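Local coordinates for protein histidinol-phosphatase (Bordetella pertussis, PDB 3FVV) that probably catalyses the magnesium-dependent dephosphorylation of L-histidinol phosphate to L-histidinol, a late step of histidine biosynthesis, as a hydrolase of the HAD superfamily, at residues 113-119 with 133-139; 66-70 with 145-150; 11-15 with 202-206; 156-161 with 189-193. All coordinates share one frame; numbering follows the deposited sequence.

Contact 1 (113-119 with 133-139); sequences LVTATNS and HLIATDP. With SO4 (sulfate ion), chain C.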
loop_
_atom_site.group_PDB
_atom_site.type_symbol
_atom_site.label_atom_id
_atom_site.label_comp_id
_atom_site.label_asym_id
_atom_site.label_seq_id
_atom_site.Cartn_x
_atom_site.Cartn_y
_atom_site.Cartn_z
ATOM N N LEU A 113 -3.390 -5.291 -5.495
ATOM C CA LEU A 113 -2.670 -4.691 -4.400
ATOM C C LEU A 113 -3.501 -3.519 -3.854
ATOM O O LEU A 113 -3.922 -2.630 -4.626
ATOM C CB LEU A 113 -1.278 -4.263 -4.879
ATOM C CG LEU A 113 -0.172 -3.888 -3.900
ATOM C CD1 LEU A 113 0.345 -5.047 -3.071
ATOM C CD2 LEU A 113 1.030 -3.252 -4.673
ATOM N N VAL A 114 -3.769 -3.562 -2.536
ATOM C CA VAL A 114 -4.589 -2.549 -1.886
ATOM C C VAL A 114 -3.795 -1.872 -0.783
ATOM O O VAL A 114 -3.557 -2.478 0.295
ATOM C CB VAL A 114 -5.902 -3.164 -1.294
ATOM C CG1 VAL A 114 -6.886 -2.018 -0.960
ATOM C CG2 VAL A 114 -6.529 -4.168 -2.267
ATOM N N THR A 115 -3.400 -0.623 -1.026
ATOM C CA THR A 115 -2.401 0.032 -0.206
ATOM C C THR A 115 -2.641 1.536 -0.037
ATOM O O THR A 115 -3.028 2.218 -0.977
ATOM C CB THR A 115 -0.982 -0.212 -0.839
ATOM O OG1 THR A 115 0.009 0.510 -0.110
ATOM C CG2 THR A 115 -0.961 0.228 -2.291
ATOM N N ALA A 116 -2.363 2.044 1.172
ATOM C CA ALA A 116 -2.456 3.472 1.471
ATOM C C ALA A 116 -1.302 4.208 0.840
ATOM O O ALA A 116 -1.386 5.408 0.666
ATOM C CB ALA A 116 -2.451 3.750 2.968
ATOM N N THR A 117 -0.207 3.525 0.521
ATOM C CA THR A 117 0.930 4.245 -0.065
ATOM C C THR A 117 0.527 4.654 -1.504
ATOM O O THR A 117 -0.022 3.878 -2.243
ATOM C CB THR A 117 2.231 3.461 0.065
ATOM O OG1 THR A 117 2.586 3.350 1.458
ATOM C CG2 THR A 117 3.419 4.157 -0.678
ATOM N N ASN A 118 0.781 5.906 -1.859
ATOM C CA ASN A 118 0.232 6.479 -3.090
ATOM C C ASN A 118 0.621 5.736 -4.374
ATOM O O ASN A 118 1.738 5.142 -4.468
ATOM C CB ASN A 118 0.528 7.990 -3.158
ATOM C CG ASN A 118 1.948 8.322 -3.574
ATOM O OD1 ASN A 118 2.263 8.245 -4.762
ATOM N ND2 ASN A 118 2.773 8.809 -2.630
ATOM N N SER A 119 -0.320 5.749 -5.336
ATOM C CA SER A 119 -0.178 5.027 -6.578
ATOM C C SER A 119 1.052 5.415 -7.453
ATOM O O SER A 119 1.567 4.581 -8.165
ATOM C CB SER A 119 -1.470 5.068 -7.414
ATOM O OG SER A 119 -1.790 6.403 -7.752
ATOM N N HIS A 133 -3.728 -5.076 -10.976
ATOM C CA HIS A 133 -4.706 -4.102 -10.407
ATOM C C HIS A 133 -4.150 -3.507 -9.157
ATOM O O HIS A 133 -3.663 -4.256 -8.277
ATOM C CB HIS A 133 -6.009 -4.828 -10.089
ATOM C CG HIS A 133 -6.662 -5.395 -11.316
ATOM N ND1 HIS A 133 -7.266 -4.585 -12.263
ATOM C CD2 HIS A 133 -6.709 -6.653 -11.803
ATOM C CE1 HIS A 133 -7.680 -5.335 -13.269
ATOM N NE2 HIS A 133 -7.353 -6.594 -13.011
ATOM N N LEU A 134 -4.274 -2.191 -9.037
ATOM C CA LEU A 134 -3.743 -1.450 -7.886
ATOM C C LEU A 134 -4.845 -0.575 -7.333
ATOM O O LEU A 134 -5.423 0.218 -8.057
ATOM C CB LEU A 134 -2.637 -0.519 -8.326
ATOM C CG LEU A 134 -2.020 0.386 -7.240
ATOM C CD1 LEU A 134 -1.330 -0.393 -6.138
ATOM C CD2 LEU A 134 -1.062 1.357 -7.870
ATOM N N ILE A 135 -5.092 -0.687 -6.050
ATOM C CA ILE A 135 -6.120 0.088 -5.416
ATOM C C ILE A 135 -5.387 0.857 -4.307
ATOM O O ILE A 135 -5.268 0.400 -3.138
ATOM C CB ILE A 135 -7.266 -0.824 -4.901
ATOM C CG1 ILE A 135 -7.913 -1.645 -6.052
ATOM C CG2 ILE A 135 -8.343 0.003 -4.205
ATOM C CD1 ILE A 135 -8.552 -2.979 -5.597
ATOM N N ALA A 136 -4.852 2.009 -4.705
ATOM C CA ALA A 136 -3.974 2.832 -3.858
ATOM C C ALA A 136 -4.509 4.249 -3.719
ATOM O O ALA A 136 -5.281 4.696 -4.533
ATOM C CB ALA A 136 -2.527 2.900 -4.446
ATOM N N THR A 137 -4.090 4.964 -2.671
ATOM C CA THR A 137 -4.425 6.394 -2.542
ATOM C C THR A 137 -3.835 7.064 -3.788
ATOM O O THR A 137 -2.702 6.776 -4.186
ATOM C CB THR A 137 -3.859 6.933 -1.269
ATOM O OG1 THR A 137 -4.515 6.226 -0.216
ATOM C CG2 THR A 137 -4.072 8.510 -1.078
ATOM N N ASP A 138 -4.631 7.890 -4.439
ATOM C CA ASP A 138 -4.225 8.482 -5.691
ATOM C C ASP A 138 -3.880 9.935 -5.498
ATOM O O ASP A 138 -4.688 10.732 -4.993
ATOM C CB ASP A 138 -5.308 8.369 -6.772
ATOM C CG ASP A 138 -5.534 6.905 -7.213
ATOM O OD1 ASP A 138 -4.533 6.149 -7.411
ATOM O OD2 ASP A 138 -6.722 6.534 -7.343
ATOM N N PRO A 139 -2.700 10.306 -5.982
ATOM C CA PRO A 139 -2.329 11.702 -5.935
ATOM C C PRO A 139 -2.993 12.467 -7.062
ATOM O O PRO A 139 -2.971 12.013 -8.201
ATOM C CB PRO A 139 -0.790 11.677 -6.117
ATOM C CG PRO A 139 -0.428 10.425 -6.604
ATOM C CD PRO A 139 -1.668 9.459 -6.605
HETATM S S SO4 C . -0.280 -0.133 3.387
HETATM O O1 SO4 C . 0.191 -1.052 2.282
HETATM O O2 SO4 C . -1.717 0.313 3.226
HETATM O O3 SO4 C . 0.028 -0.837 4.622
HETATM O O4 SO4 C . 0.501 1.113 3.397
#
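Thr115 and Ala136 form the last bridged pair of two parallel strands, and the threonine divides its side chain between this sheet and a bound sulfate. Its CB lies 3.4 Å from sulfate O1. From there CG2 turns to the neighbouring strand, meeting Ala136 CB at 3.8 Å and Leu134 CD1 at 3.9 Å. The other branch, OG1, stands anti to the backbone N (chi1 175°); it donates to sulfate O1 over 2.9 Å and accepts from Thr117 N, closing an ST turn. Ala116 N adds an almost straight bond to sulfate O2. On the same face of the sheet Leu113 and Leu134 run side by side, while Val114 and Ile135 do so on the other, against helix 158-170. Backbone bonds alternate along the pair, from Leu113 N to His133 O, Ile135 N to Leu113 O and Thr115 N to Ile135 O, then weaken at Thr137 N to Thr115 O (3.4 Å). The chains meet again where helix 119-128 begins: Ser119 N reaches Thr137 O at 2.8 Å, and Ser119 OG reaches the anti lone pair of Asp138 OD1, also at 2.8 Å. Asn118 caps that helix through Val121 N. The strands and helix 119-128 form a beta-alpha-beta crossover of the Rossmann-like HAD core, Thr115 probably being the motif II hydroxyl residue that binds phosphate in this superfamily.

Contact 2 (66-70 with 145-150); sequences LGLLA and RYTGRI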
loop_
_atom_site.group_PDB
_atom_site.type_symbol
_atom_site.label_atom_id
_atom_site.label_comp_id
_atom_site.label_asym_id
_atom_site.label_seq_id
_atom_site.Cartn_x
_atom_site.Cartn_y
_atom_site.Cartn_z
ATOM N N LEU A 66 2.395 13.477 -0.326
ATOM C CA LEU A 66 2.126 13.915 -1.698
ATOM C C LEU A 66 2.818 15.215 -1.997
ATOM O O LEU A 66 3.126 15.514 -3.173
ATOM C CB LEU A 66 0.626 14.056 -1.992
ATOM C CG LEU A 66 -0.172 12.781 -1.771
ATOM C CD1 LEU A 66 -1.633 12.991 -2.077
ATOM C CD2 LEU A 66 0.350 11.658 -2.636
ATOM N N GLY A 67 3.066 15.996 -0.951
ATOM C CA GLY A 67 3.759 17.255 -1.098
ATOM C C GLY A 67 5.169 16.970 -1.546
ATOM O O GLY A 67 5.780 17.795 -2.202
ATOM N N LEU A 68 5.704 15.792 -1.224
ATOM C CA LEU A 68 7.016 15.447 -1.749
ATOM C C LEU A 68 7.040 15.327 -3.301
ATOM O O LEU A 68 8.032 15.599 -3.937
ATOM C CB LEU A 68 7.498 14.151 -1.113
ATOM C CG LEU A 68 7.767 14.281 0.395
ATOM C CD1 LEU A 68 8.049 12.931 1.032
ATOM C CD2 LEU A 68 8.900 15.254 0.583
ATOM N N LEU A 69 5.928 14.880 -3.871
ATOM C CA LEU A 69 5.764 14.778 -5.326
ATOM C C LEU A 69 5.548 16.127 -6.025
ATOM O O LEU A 69 6.006 16.352 -7.169
ATOM C CB LEU A 69 4.589 13.838 -5.604
ATOM C CG LEU A 69 4.619 12.395 -5.046
ATOM C CD1 LEU A 69 3.324 11.689 -5.533
ATOM C CD2 LEU A 69 5.859 11.562 -5.434
ATOM N N ALA A 70 4.881 17.035 -5.309
ATOM C CA ALA A 70 4.528 18.359 -5.797
ATOM C C ALA A 70 5.773 19.215 -6.024
ATOM O O ALA A 70 5.751 20.146 -6.818
ATOM C CB ALA A 70 3.488 19.065 -4.795
ATOM N N ARG A 145 1.562 18.117 -13.261
ATOM C CA ARG A 145 2.272 17.979 -11.989
ATOM C C ARG A 145 1.370 17.459 -10.892
ATOM O O ARG A 145 0.137 17.614 -10.949
ATOM C CB ARG A 145 2.889 19.301 -11.587
ATOM C CG ARG A 145 1.857 20.364 -11.395
ATOM C CD ARG A 145 2.391 21.701 -10.817
ATOM N NE ARG A 145 2.710 21.683 -9.373
ATOM C CZ ARG A 145 1.869 22.036 -8.389
ATOM N NH1 ARG A 145 0.623 22.404 -8.624
ATOM N NH2 ARG A 145 2.299 22.009 -7.142
ATOM N N TYR A 146 1.990 16.781 -9.926
ATOM C CA TYR A 146 1.271 16.427 -8.709
ATOM C C TYR A 146 0.984 17.678 -7.895
ATOM O O TYR A 146 1.853 18.539 -7.725
ATOM C CB TYR A 146 2.106 15.419 -7.933
ATOM C CG TYR A 146 2.122 14.156 -8.692
ATOM C CD1 TYR A 146 0.963 13.409 -8.848
ATOM C CD2 TYR A 146 3.260 13.713 -9.307
ATOM C CE1 TYR A 146 0.972 12.208 -9.569
ATOM C CE2 TYR A 146 3.252 12.558 -10.050
ATOM C CZ TYR A 146 2.126 11.794 -10.181
ATOM O OH TYR A 146 2.188 10.631 -10.949
ATOM N N THR A 147 -0.257 17.834 -7.465
ATOM C CA THR A 147 -0.661 19.039 -6.739
ATOM C C THR A 147 -0.400 18.983 -5.225
ATOM O O THR A 147 -0.455 20.016 -4.560
ATOM C CB THR A 147 -2.162 19.285 -6.864
ATOM O OG1 THR A 147 -2.837 18.186 -6.255
ATOM C CG2 THR A 147 -2.584 19.441 -8.366
ATOM N N GLY A 148 -0.142 17.802 -4.662
ATOM C CA GLY A 148 -0.116 17.673 -3.198
ATOM C C GLY A 148 -1.422 17.265 -2.519
ATOM O O GLY A 148 -1.438 16.977 -1.292
ATOM N N ARG A 149 -2.513 17.178 -3.305
ATOM C CA ARG A 149 -3.813 16.779 -2.811
ATOM C C ARG A 149 -4.184 15.344 -3.203
ATOM O O ARG A 149 -3.695 14.791 -4.214
ATOM C CB ARG A 149 -4.878 17.753 -3.332
ATOM C CG ARG A 149 -4.547 19.243 -3.059
ATOM C CD ARG A 149 -5.785 20.109 -3.193
ATOM N NE ARG A 149 -6.464 19.874 -4.476
ATOM C CZ ARG A 149 -7.601 20.471 -4.841
ATOM N NH1 ARG A 149 -8.152 21.381 -4.064
ATOM N NH2 ARG A 149 -8.156 20.210 -6.018
ATOM N N ILE A 150 -5.050 14.728 -2.409
ATOM C CA ILE A 150 -5.586 13.377 -2.688
ATOM C C ILE A 150 -6.733 13.453 -3.671
ATOM O O ILE A 150 -7.583 14.306 -3.536
ATOM C CB ILE A 150 -6.136 12.717 -1.418
ATOM C CG1 ILE A 150 -4.991 12.488 -0.437
ATOM C CG2 ILE A 150 -6.787 11.361 -1.726
ATOM C CD1 ILE A 150 -5.438 12.082 0.946
HETATM O O HOH W 1 4.954 16.570 -9.533
#
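Leu69 and Tyr146 both carry CG anti to their own carbonyl carbon (chi1 -57° and -69°), which brings Leu69 CB and Tyr146 CB to 3.8 Å and sets the leucine above the phenol ring. The contact docks the C-terminal part of helix 58-70, one of the helices inserted after the first strand as in the cap of many HAD hydrolases, on the beta-hairpin built from strands 133-142 and 145-147. Leu69 CD1 makes a CH-pi contact, 4.3 Å from the Tyr146 ring centroid and 14° off its normal, though displaced toward the rim. Next to it Ala70 presses on the strand backbone, its CA-H pointing at Tyr146 O (CA to O 3.3 Å) and its CB lying 3.8 Å from Gly148 N. The CA atoms come nearest at a pair of glycines, Gly67 CA and Gly148 CA being 4.4 Å apart; Gly148 has a positive phi and follows Thr147, whose OG1 accepts from Arg149 N in an ST turn. One helical turn before Ala70, Leu66 reaches past this corner, its CD1 3.8 Å from Ile150 CG1 and 3.5 Å from Arg149 O. Glu140 of the partner strand accepts a hydrogen bond from Thr147 OG1 and forms a salt bridge with Arg149. At the far end a single water links the two main chains, donating to Leu69 O (2.6 Å) and accepting from Tyr146 N.

Contact 3 (11-15 with 202-206); sequences LDHTL and AANPS. With SO4 (sulfate ion), chain C.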
loop_
_atom_site.group_PDB
_atom_site.type_symbol
_atom_site.label_atom_id
_atom_site.label_comp_id
_atom_site.label_asym_id
_atom_site.label_seq_id
_atom_site.Cartn_x
_atom_site.Cartn_y
_atom_site.Cartn_z
ATOM N N LEU A 11 0.337 -4.020 1.029
ATOM C CA LEU A 11 1.745 -3.939 0.649
ATOM C C LEU A 11 2.715 -3.795 1.836
ATOM O O LEU A 11 3.509 -4.709 2.105
ATOM C CB LEU A 11 1.991 -2.782 -0.322
ATOM C CG LEU A 11 3.429 -2.589 -0.789
ATOM C CD1 LEU A 11 3.878 -3.784 -1.544
ATOM C CD2 LEU A 11 3.590 -1.266 -1.687
ATOM N N ASP A 12 2.643 -2.679 2.551
ATOM C CA ASP A 12 3.721 -2.334 3.481
ATOM C C ASP A 12 3.697 -3.249 4.668
ATOM O O ASP A 12 2.698 -3.338 5.334
ATOM C CB ASP A 12 3.649 -0.854 3.873
ATOM C CG ASP A 12 3.764 0.071 2.654
ATOM O OD1 ASP A 12 4.658 -0.110 1.812
ATOM O OD2 ASP A 12 2.923 0.951 2.478
ATOM N N HIS A 13 4.800 -3.977 4.871
ATOM C CA HIS A 13 4.962 -4.952 5.964
ATOM C C HIS A 13 4.184 -6.221 5.737
ATOM O O HIS A 13 4.237 -7.112 6.554
ATOM C CB HIS A 13 4.586 -4.354 7.306
ATOM C CG HIS A 13 5.434 -3.182 7.664
ATOM N ND1 HIS A 13 6.780 -3.303 7.907
ATOM C CD2 HIS A 13 5.150 -1.864 7.756
ATOM C CE1 HIS A 13 7.288 -2.112 8.169
ATOM N NE2 HIS A 13 6.319 -1.221 8.089
ATOM N N THR A 14 3.481 -6.326 4.620
ATOM C CA THR A 14 2.767 -7.563 4.254
ATOM C C THR A 14 3.546 -8.233 3.141
ATOM O O THR A 14 4.058 -9.306 3.321
ATOM C CB THR A 14 1.319 -7.234 3.777
ATOM O OG1 THR A 14 0.582 -6.755 4.903
ATOM C CG2 THR A 14 0.603 -8.473 3.172
ATOM N N LEU A 15 3.651 -7.581 1.987
ATOM C CA LEU A 15 4.428 -8.145 0.886
ATOM C C LEU A 15 5.872 -7.666 0.915
ATOM O O LEU A 15 6.714 -8.327 0.355
ATOM C CB LEU A 15 3.752 -7.878 -0.462
ATOM C CG LEU A 15 2.446 -8.634 -0.800
ATOM C CD1 LEU A 15 2.051 -8.326 -2.226
ATOM C CD2 LEU A 15 2.596 -10.159 -0.582
ATOM N N ALA A 202 -3.879 -12.751 8.419
ATOM C CA ALA A 202 -3.035 -11.844 9.135
ATOM C C ALA A 202 -1.615 -12.246 8.752
ATOM O O ALA A 202 -1.162 -13.351 9.089
ATOM C CB ALA A 202 -3.263 -12.008 10.605
ATOM N N ALA A 203 -0.952 -11.375 8.013
ATOM C CA ALA A 203 0.387 -11.611 7.467
ATOM C C ALA A 203 1.362 -10.731 8.229
ATOM O O ALA A 203 1.192 -9.501 8.279
ATOM C CB ALA A 203 0.430 -11.285 5.979
ATOM N N ASN A 204 2.379 -11.350 8.824
ATOM C CA ASN A 204 3.320 -10.641 9.656
ATOM C C ASN A 204 2.575 -9.740 10.676
ATOM O O ASN A 204 2.927 -8.579 10.833
ATOM C CB ASN A 204 4.296 -9.798 8.798
ATOM C CG ASN A 204 4.861 -10.574 7.593
ATOM O OD1 ASN A 204 5.423 -11.650 7.764
ATOM N ND2 ASN A 204 4.647 -10.050 6.371
ATOM N N PRO A 205 1.543 -10.245 11.351
ATOM C CA PRO A 205 0.748 -9.337 12.125
ATOM C C PRO A 205 1.463 -8.607 13.253
ATOM O O PRO A 205 2.411 -9.129 13.832
ATOM C CB PRO A 205 -0.317 -10.257 12.735
ATOM C CG PRO A 205 0.388 -11.631 12.732
ATOM C CD PRO A 205 1.014 -11.604 11.421
ATOM N N SER A 206 0.978 -7.401 13.546
ATOM C CA SER A 206 1.348 -6.648 14.705
ATOM C C SER A 206 0.777 -7.426 15.883
ATOM O O SER A 206 -0.101 -8.288 15.709
ATOM C CB SER A 206 0.700 -5.218 14.646
ATOM O OG SER A 206 -0.723 -5.314 14.780
HETATM S S SO4 C . -0.280 -0.133 3.387
HETATM O O1 SO4 C . 0.191 -1.052 2.282
HETATM O O2 SO4 C . -1.717 0.313 3.226
HETATM O O3 SO4 C . 0.028 -0.837 4.622
HETATM O O4 SO4 C . 0.501 1.113 3.397
#
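Thr14 meets Ala203 through methyl groups alone, CG2 to CB at 4.0 Å, while Asn204, the next residue, reaches over to the main chain just ahead of Thr14. These three residues carry most of the contact between the loop after strand 5-9 and the end of strand 199-203, two strands that flank strand 180-185 in the sheet. With OG1 anti to the carbonyl carbon (chi1 -68°), the methyl CG2 of Thr14 is anti to the backbone N and faces Ala203, which leaves OG1 for its partner Asp10. Asn204 takes left-handed backbone angles, and its side chain comes back toward the loop with CB 3.5 Å from His13 O. Its ND2 donates to that oxygen over 3.0 Å with an angle at the hydrogen of 148°, approaching from a position tilted 32° out of the carbonyl plane. The other end of the amide, OD1, accepts from Phe224 N, so both ends are engaged and the rotation of the group is fixed. Inside the loop Leu11 O takes two donors from one face, Thr14 N at 3.0 Å and Leu15 N at 2.9 Å, drawing the chain into a tight turn. Asp10, Asp12 and Thr14 match the DxDxT signature of HAD motif I. Chemically, then, one hydrogen bond from a neutral side-chain amide and one methyl contact join this sulfate-binding loop, probably the phosphate loop, to the end of strand 199-203, while the backbone N-H groups of Leu11 and Asp12 face the anion, Asp12 N lying 3.0 Å from sulfate O1.

Contact 4 (156-161 with 189-193); sequences FREGKV and NDVPL. With SO4 (sulfate ion), chain C.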
loop_
_atom_site.group_PDB
_atom_site.type_symbol
_atom_site.label_atom_id
_atom_site.label_comp_id
_atom_site.label_asym_id
_atom_site.label_seq_id
_atom_site.Cartn_x
_atom_site.Cartn_y
_atom_site.Cartn_z
ATOM N N PHE A 156 -7.238 3.636 2.677
ATOM C CA PHE A 156 -6.759 3.596 4.066
ATOM C C PHE A 156 -7.927 3.318 4.987
ATOM O O PHE A 156 -8.985 3.933 4.882
ATOM C CB PHE A 156 -6.055 4.895 4.425
ATOM C CG PHE A 156 -5.535 4.944 5.831
ATOM C CD1 PHE A 156 -4.490 4.170 6.214
ATOM C CD2 PHE A 156 -6.103 5.831 6.765
ATOM C CE1 PHE A 156 -3.992 4.216 7.542
ATOM C CE2 PHE A 156 -5.614 5.934 8.067
ATOM C CZ PHE A 156 -4.539 5.107 8.458
ATOM N N ARG A 157 -7.726 2.348 5.859
ATOM C CA ARG A 157 -8.763 1.926 6.768
ATOM C C ARG A 157 -10.070 1.583 6.039
ATOM O O ARG A 157 -10.080 0.744 5.146
ATOM C CB ARG A 157 -8.979 2.995 7.843
ATOM C CG ARG A 157 -7.795 3.209 8.686
ATOM C CD ARG A 157 -8.158 4.001 9.929
ATOM N NE ARG A 157 -7.038 3.964 10.875
ATOM C CZ ARG A 157 -6.468 5.034 11.464
ATOM N NH1 ARG A 157 -6.917 6.277 11.251
ATOM N NH2 ARG A 157 -5.435 4.869 12.305
ATOM N N GLU A 158 -11.170 2.232 6.425
ATOM C CA GLU A 158 -12.464 1.945 5.826
ATOM C C GLU A 158 -12.453 2.319 4.338
ATOM O O GLU A 158 -13.257 1.818 3.571
ATOM C CB GLU A 158 -13.648 2.697 6.530
ATOM C CG GLU A 158 -13.488 3.043 8.049
ATOM C CD GLU A 158 -12.784 4.426 8.307
ATOM O OE1 GLU A 158 -13.312 5.504 7.877
ATOM O OE2 GLU A 158 -11.714 4.451 8.976
ATOM N N GLY A 159 -11.587 3.266 3.942
ATOM C CA GLY A 159 -11.456 3.616 2.531
ATOM C C GLY A 159 -11.022 2.456 1.649
ATOM O O GLY A 159 -11.368 2.416 0.461
ATOM N N LYS A 160 -10.240 1.519 2.191
ATOM C CA LYS A 160 -9.867 0.355 1.398
ATOM C C LYS A 160 -11.124 -0.401 0.988
ATOM O O LYS A 160 -11.199 -0.884 -0.147
ATOM C CB LYS A 160 -8.919 -0.554 2.138
ATOM C CG LYS A 160 -7.550 0.054 2.341
ATOM C CD LYS A 160 -6.470 -1.031 2.556
ATOM C CE LYS A 160 -5.105 -0.376 2.712
ATOM N NZ LYS A 160 -4.023 -1.368 2.977
ATOM N N VAL A 161 -12.132 -0.449 1.870
ATOM C CA VAL A 161 -13.375 -1.163 1.561
ATOM C C VAL A 161 -14.142 -0.475 0.450
ATOM O O VAL A 161 -14.490 -1.114 -0.573
ATOM C CB VAL A 161 -14.270 -1.476 2.830
ATOM C CG1 VAL A 161 -15.484 -2.405 2.429
ATOM C CG2 VAL A 161 -13.441 -2.135 3.917
ATOM N N ASN A 189 -5.209 -1.382 11.379
ATOM C CA ASN A 189 -5.810 -0.423 10.445
ATOM C C ASN A 189 -6.671 -1.087 9.396
ATOM O O ASN A 189 -7.608 -0.494 8.901
ATOM C CB ASN A 189 -4.754 0.393 9.706
ATOM C CG ASN A 189 -4.145 1.537 10.549
ATOM O OD1 ASN A 189 -2.992 1.944 10.326
ATOM N ND2 ASN A 189 -4.914 2.091 11.426
ATOM N N ASP A 190 -6.325 -2.306 9.022
ATOM C CA ASP A 190 -7.048 -3.032 7.963
ATOM C C ASP A 190 -8.124 -4.041 8.415
ATOM O O ASP A 190 -8.656 -4.833 7.593
ATOM C CB ASP A 190 -6.052 -3.731 7.055
ATOM C CG ASP A 190 -5.497 -2.797 5.980
ATOM O OD1 ASP A 190 -6.196 -1.794 5.709
ATOM O OD2 ASP A 190 -4.389 -3.066 5.431
ATOM N N VAL A 191 -8.514 -3.990 9.675
ATOM C CA VAL A 191 -9.641 -4.813 10.141
ATOM C C VAL A 191 -10.890 -4.559 9.256
ATOM O O VAL A 191 -11.617 -5.475 8.922
ATOM C CB VAL A 191 -9.905 -4.551 11.660
ATOM C CG1 VAL A 191 -11.347 -5.133 12.171
ATOM C CG2 VAL A 191 -8.680 -5.037 12.519
ATOM N N PRO A 192 -11.118 -3.311 8.806
ATOM C CA PRO A 192 -12.295 -3.138 7.957
ATOM C C PRO A 192 -12.348 -4.016 6.733
ATOM O O PRO A 192 -13.344 -4.757 6.556
ATOM C CB PRO A 192 -12.244 -1.655 7.593
ATOM C CG PRO A 192 -11.691 -1.012 8.814
ATOM C CD PRO A 192 -10.644 -2.014 9.333
ATOM N N LEU A 193 -11.272 -4.041 5.928
ATOM C CA LEU A 193 -11.272 -4.923 4.763
ATOM C C LEU A 193 -11.124 -6.425 5.165
ATOM O O LEU A 193 -11.671 -7.316 4.503
ATOM C CB LEU A 193 -10.199 -4.519 3.745
ATOM C CG LEU A 193 -10.230 -5.286 2.431
ATOM C CD1 LEU A 193 -11.632 -5.308 1.854
ATOM C CD2 LEU A 193 -9.268 -4.666 1.465
HETATM S S SO4 C . -0.280 -0.133 3.387
HETATM O O1 SO4 C . 0.191 -1.052 2.282
HETATM O O2 SO4 C . -1.717 0.313 3.226
HETATM O O3 SO4 C . 0.028 -0.837 4.622
HETATM O O4 SO4 C . 0.501 1.113 3.397
HETATM O O HOH W 2 -5.425 0.850 6.058
HETATM O O HOH W 3 -9.110 -1.816 5.679
#
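Two waters bridge Arg157 and Asp190, and both donate to the same carboxylate oxygen, Asp190 OD1. One accepts from Arg157 N (2.8 Å). The other also donates to Arg157 O, and accepts from Leu193 N in the first turn of helix 191-196, so both its protons are used and the start of that helix is joined to the loop before helix 158-170. Arg157 itself has a positive phi (53°), and its CA-H points at Asn189 O. Phe156 CZ sits over the centre of one face of the Arg157 guanidinium, the two planes steeply inclined, and Arg157 CG lies over a face of the ring, toward its rim. The direct polar link is a salt bridge: Lys160, extended beyond CG, runs across the carboxylate at about a right angle, passes Asp190 OD1 with CD at 3.3 Å, and delivers NZ to the syn lone pair of Asp190 OD2 at 3.0 Å. The same NZ donates to sulfate O2 over 2.9 Å, and is further held by Asp10 and by Val114 O. Further along, the two helices pack through Val161 CG2, which sits 3.9 Å from Pro192 CB and 4.0 Å from Leu193 CB. Lys160 and Asp190 probably correspond to the motif III lysine and the second aspartate of motif IV in HAD phosphatases. With OD1 bonded to the two waters and OD2 shared by Ser185 and Lys160, the arrangement is consistent with Asp190 acting as a second-shell residue that orients the ammonium group toward the anion.

Contacts 1, 3 and 4 meet round the sulfate, which probably marks the phosphate site of this HAD hydrolase: contact 1 supplies Thr115 OG1 and Ala116 N, contact 3 Leu11 N and Asp12 N, and contact 4 Lys160 NZ. Their centres lie 12 to 16 Å apart. Probable hydrogen bonds join contact 1 to both others, Thr117 OG1 to Asp12 OD2 (2.6 Å) and Lys160 NZ to Val114 O (2.9 Å). Contacts 3 and 4 do not touch, with nearest atoms about 5 Å apart. Contact 2 stands away from the site, its centre about 27 Å from that of contact 3, yet it abuts contact 1, where Pro139 CB meets Leu66 CD2 and Tyr146 CD1, each at 3.7 Å.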